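Local coordinates for segregation and condensation protein A (Pyrococcus furiosus, PDB 5XNS) that probably serves as the kleisin subunit of the SMC-ScpA condensin complex, acting in chromosome segregation and condensation, this piece being the kleisin's C-terminal winged-helix domain, at residues P23-D28 with F62-V67. Numbering follows the deposited sequence.
Sequences PIKFWD and FGEILV
L66 lies alongside K25, its partner in an antiparallel non-hydrogen-bonded pair, and overlaps P23: CD2 rests 3.9 Å from K25 CG, the two side chains pointing the same way, while CB meets the proline ring at P23 CB, 3.8 Å away. Beside them, I24 and V67 form the hydrogen-bonded pair, in which I24 N donates almost straight to V67 O (2.9 Å). The return bond, V67 N to I24 O, is short at 2.7 Å but bent at the hydrogen (138°), and I24 O also receives a CA-H contact from L66. One step further on, where the chain starts to turn helically, F26 N reaches I65 O at 2.8 Å from above the carbonyl plane. F26 CB touches I65 CB; with CG anti to the backbone N (chi1 172°), the ring leads off to I38, T41 and L45 of helix 35-50. E64, bent at chi2, crosses the extended K25 chain obliquely and sets OE2 3.8 Å from W27 CD1; K25 NZ, 4.4 Å from E64 OE1, is too far for a salt bridge, though the opposite charges probably still attract. I24 and V67 both pack on V13 of helix 3-20, and apolar side chains of the partner protein's chain pack on F26, W27 and I65. A short strand after the first helix, paired with the last strand of a beta hairpin, is characteristic of the winged-helix fold of kleisin C-terminal domains.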
ATOM      1  N   PRO B  23      15.060 -34.163  14.824  1.00 41.54           N
ATOM      2  CA  PRO B  23      14.105 -33.092  14.497  1.00 39.22           C
ATOM      3  C   PRO B  23      12.883 -33.633  13.763  1.00 37.50           C
ATOM      4  O   PRO B  23      12.981 -34.545  12.938  1.00 39.78           O
ATOM      5  CB  PRO B  23      14.921 -32.139  13.611  1.00 36.63           C
ATOM      6  CG  PRO B  23      16.360 -32.428  13.952  1.00 34.51           C
ATOM      7  CD  PRO B  23      16.395 -33.899  14.251  1.00 39.43           C
ATOM      8  N   ILE B  24      11.723 -33.056  14.074  1.00 34.06           N
ATOM      9  CA  ILE B  24      10.449 -33.490  13.505  1.00 30.54           C
ATOM     10  C   ILE B  24      10.134 -32.650  12.271  1.00 28.98           C
ATOM     11  O   ILE B  24      10.153 -31.413  12.329  1.00 30.31           O
ATOM     12  CB  ILE B  24       9.331 -33.378  14.557  1.00 34.07           C
ATOM     13  CG1 ILE B  24       9.635 -34.314  15.728  1.00 30.75           C
ATOM     14  CG2 ILE B  24       7.959 -33.682  13.940  1.00 26.88           C
ATOM     15  CD1 ILE B  24       8.920 -33.954  16.980  1.00 32.48           C
ATOM     16  N   LYS B  25       9.849 -33.318  11.147  1.00 27.18           N
ATOM     17  CA  LYS B  25       9.420 -32.613   9.937  1.00 30.63           C
ATOM     18  C   LYS B  25       8.078 -31.911  10.155  1.00 31.50           C
ATOM     19  O   LYS B  25       7.117 -32.518  10.637  1.00 31.51           O
ATOM     20  CB  LYS B  25       9.287 -33.587   8.762  1.00 32.53           C
ATOM     21  CG  LYS B  25      10.569 -34.273   8.309  1.00 42.57           C
ATOM     22  CD  LYS B  25      10.296 -35.218   7.127  1.00 42.80           C
ATOM     23  CE  LYS B  25      11.580 -35.902   6.664  1.00 53.93           C
ATOM     24  NZ  LYS B  25      11.388 -36.721   5.429  1.00 57.35           N
ATOM     25  N   PHE B  26       8.010 -30.633   9.769  1.00 33.83           N
ATOM     26  CA  PHE B  26       6.741 -29.907   9.789  1.00 30.37           C
ATOM     27  C   PHE B  26       5.639 -30.709   9.110  1.00 31.34           C
ATOM     28  O   PHE B  26       4.535 -30.836   9.651  1.00 28.71           O
ATOM     29  CB  PHE B  26       6.890 -28.529   9.122  1.00 28.39           C
ATOM     30  CG  PHE B  26       5.575 -27.795   8.926  1.00 25.78           C
ATOM     31  CD1 PHE B  26       4.817 -27.401  10.016  1.00 27.50           C
ATOM     32  CD2 PHE B  26       5.104 -27.507   7.649  1.00 31.41           C
ATOM     33  CE1 PHE B  26       3.609 -26.714   9.848  1.00 28.73           C
ATOM     34  CE2 PHE B  26       3.880 -26.828   7.459  1.00 26.18           C
ATOM     35  CZ  PHE B  26       3.134 -26.430   8.566  1.00 28.29           C
ATOM     36  N   TRP B  27       5.920 -31.269   7.922  1.00 28.16           N
ATOM     37  CA  TRP B  27       4.877 -31.981   7.184  1.00 32.15           C
ATOM     38  C   TRP B  27       4.240 -33.075   8.031  1.00 32.55           C
ATOM     39  O   TRP B  27       3.035 -33.323   7.932  1.00 35.63           O
ATOM     40  CB  TRP B  27       5.423 -32.601   5.894  1.00 37.41           C
ATOM     41  CG  TRP B  27       6.101 -31.660   4.940  1.00 39.17           C
ATOM     42  CD1 TRP B  27       7.301 -31.863   4.307  1.00 39.19           C
ATOM     43  CD2 TRP B  27       5.625 -30.384   4.494  1.00 37.31           C
ATOM     44  NE1 TRP B  27       7.600 -30.789   3.505  1.00 40.54           N
ATOM     45  CE2 TRP B  27       6.591 -29.867   3.600  1.00 38.72           C
ATOM     46  CE3 TRP B  27       4.480 -29.625   4.762  1.00 35.03           C
ATOM     47  CZ2 TRP B  27       6.446 -28.619   2.978  1.00 39.78           C
ATOM     48  CZ3 TRP B  27       4.347 -28.390   4.154  1.00 33.34           C
ATOM     49  CH2 TRP B  27       5.322 -27.899   3.267  1.00 31.88           C
ATOM     50  N   ASP B  28       5.032 -33.745   8.867  1.00 34.20           N
ATOM     51  CA  ASP B  28       4.499 -34.844   9.664  1.00 36.39           C
ATOM     52  C   ASP B  28       3.596 -34.365  10.789  1.00 34.77           C
ATOM     53  O   ASP B  28       2.947 -35.196  11.440  1.00 33.40           O
ATOM     54  CB  ASP B  28       5.639 -35.682  10.259  1.00 35.48           C
ATOM     55  CG  ASP B  28       6.454 -36.420   9.200  1.00 37.20           C
ATOM     56  OD1 ASP B  28       6.031 -36.486   8.017  1.00 39.43           O
ATOM     57  OD2 ASP B  28       7.517 -36.959   9.576  1.00 37.70           O
ATOM     58  N   PHE B  62      11.723 -21.448   1.844  1.00 27.31           N
ATOM     59  CA  PHE B  62      10.731 -22.400   1.340  1.00 32.32           C
ATOM     60  C   PHE B  62      11.263 -23.825   1.298  1.00 30.69           C
ATOM     61  O   PHE B  62      10.746 -24.664   0.551  1.00 31.09           O
ATOM     62  CB  PHE B  62      10.211 -21.984  -0.036  1.00 25.25           C
ATOM     63  CG  PHE B  62       9.671 -20.594  -0.067  1.00 28.32           C
ATOM     64  CD1 PHE B  62       8.464 -20.293   0.550  1.00 31.31           C
ATOM     65  CD2 PHE B  62      10.364 -19.576  -0.705  1.00 29.53           C
ATOM     66  CE1 PHE B  62       7.956 -18.999   0.519  1.00 31.36           C
ATOM     67  CE2 PHE B  62       9.864 -18.278  -0.733  1.00 28.54           C
ATOM     68  CZ  PHE B  62       8.662 -17.991  -0.119  1.00 31.82           C
ATOM     69  N   GLY B  63      12.296 -24.109   2.091  1.00 34.23           N
ATOM     70  CA  GLY B  63      12.827 -25.448   2.201  1.00 31.62           C
ATOM     71  C   GLY B  63      12.176 -26.198   3.335  1.00 32.52           C
ATOM     72  O   GLY B  63      11.340 -25.670   4.072  1.00 29.05           O
ATOM     73  N   GLU B  64      12.566 -27.463   3.463  1.00 33.55           N
ATOM     74  CA  GLU B  64      12.033 -28.302   4.523  1.00 34.53           C
ATOM     75  C   GLU B  64      12.143 -27.606   5.874  1.00 31.06           C
ATOM     76  O   GLU B  64      13.180 -27.033   6.211  1.00 31.88           O
ATOM     77  CB  GLU B  64      12.768 -29.647   4.555  1.00 38.32           C
ATOM     78  CG  GLU B  64      12.281 -30.559   5.675  1.00 47.80           C
ATOM     79  CD  GLU B  64      12.141 -32.011   5.250  1.00 55.06           C
ATOM     80  OE1 GLU B  64      13.164 -32.740   5.241  1.00 53.55           O
ATOM     81  OE2 GLU B  64      10.999 -32.406   4.908  1.00 52.79           O
ATOM     82  N   ILE B  65      11.060 -27.662   6.639  1.00 29.33           N
ATOM     83  CA  ILE B  65      10.978 -27.095   7.975  1.00 27.25           C
ATOM     84  C   ILE B  65      10.997 -28.236   8.991  1.00 32.14           C
ATOM     85  O   ILE B  65      10.266 -29.220   8.837  1.00 29.44           O
ATOM     86  CB  ILE B  65       9.701 -26.252   8.118  1.00 29.74           C
ATOM     87  CG1 ILE B  65       9.680 -25.154   7.049  1.00 27.88           C
ATOM     88  CG2 ILE B  65       9.591 -25.686   9.525  1.00 27.61           C
ATOM     89  CD1 ILE B  65       8.331 -24.431   6.921  1.00 26.55           C
ATOM     90  N   LEU B  66      11.826 -28.100  10.028  1.00 28.19           N
ATOM     91  CA  LEU B  66      11.932 -29.069  11.113  1.00 31.83           C
ATOM     92  C   LEU B  66      11.667 -28.388  12.449  1.00 28.14           C
ATOM     93  O   LEU B  66      11.846 -27.180  12.601  1.00 31.41           O
ATOM     94  CB  LEU B  66      13.313 -29.724  11.165  1.00 31.99           C
ATOM     95  CG  LEU B  66      13.836 -30.273   9.849  1.00 36.50           C
ATOM     96  CD1 LEU B  66      15.325 -30.489   9.984  1.00 35.15           C
ATOM     97  CD2 LEU B  66      13.117 -31.574   9.489  1.00 35.54           C
ATOM     98  N   VAL B  67      11.272 -29.191  13.433  1.00 27.97           N
ATOM     99  CA  VAL B  67      10.878 -28.700  14.745  1.00 27.07           C
ATOM    100  C   VAL B  67      11.630 -29.472  15.819  1.00 32.52           C
ATOM    101  O   VAL B  67      11.673 -30.709  15.788  1.00 31.96           O
ATOM    102  CB  VAL B  67       9.361 -28.841  14.974  1.00 26.02           C
ATOM    103  CG1 VAL B  67       8.965 -28.209  16.314  1.00 26.65           C
ATOM    104  CG2 VAL B  67       8.588 -28.222  13.804  1.00 26.99           C
TER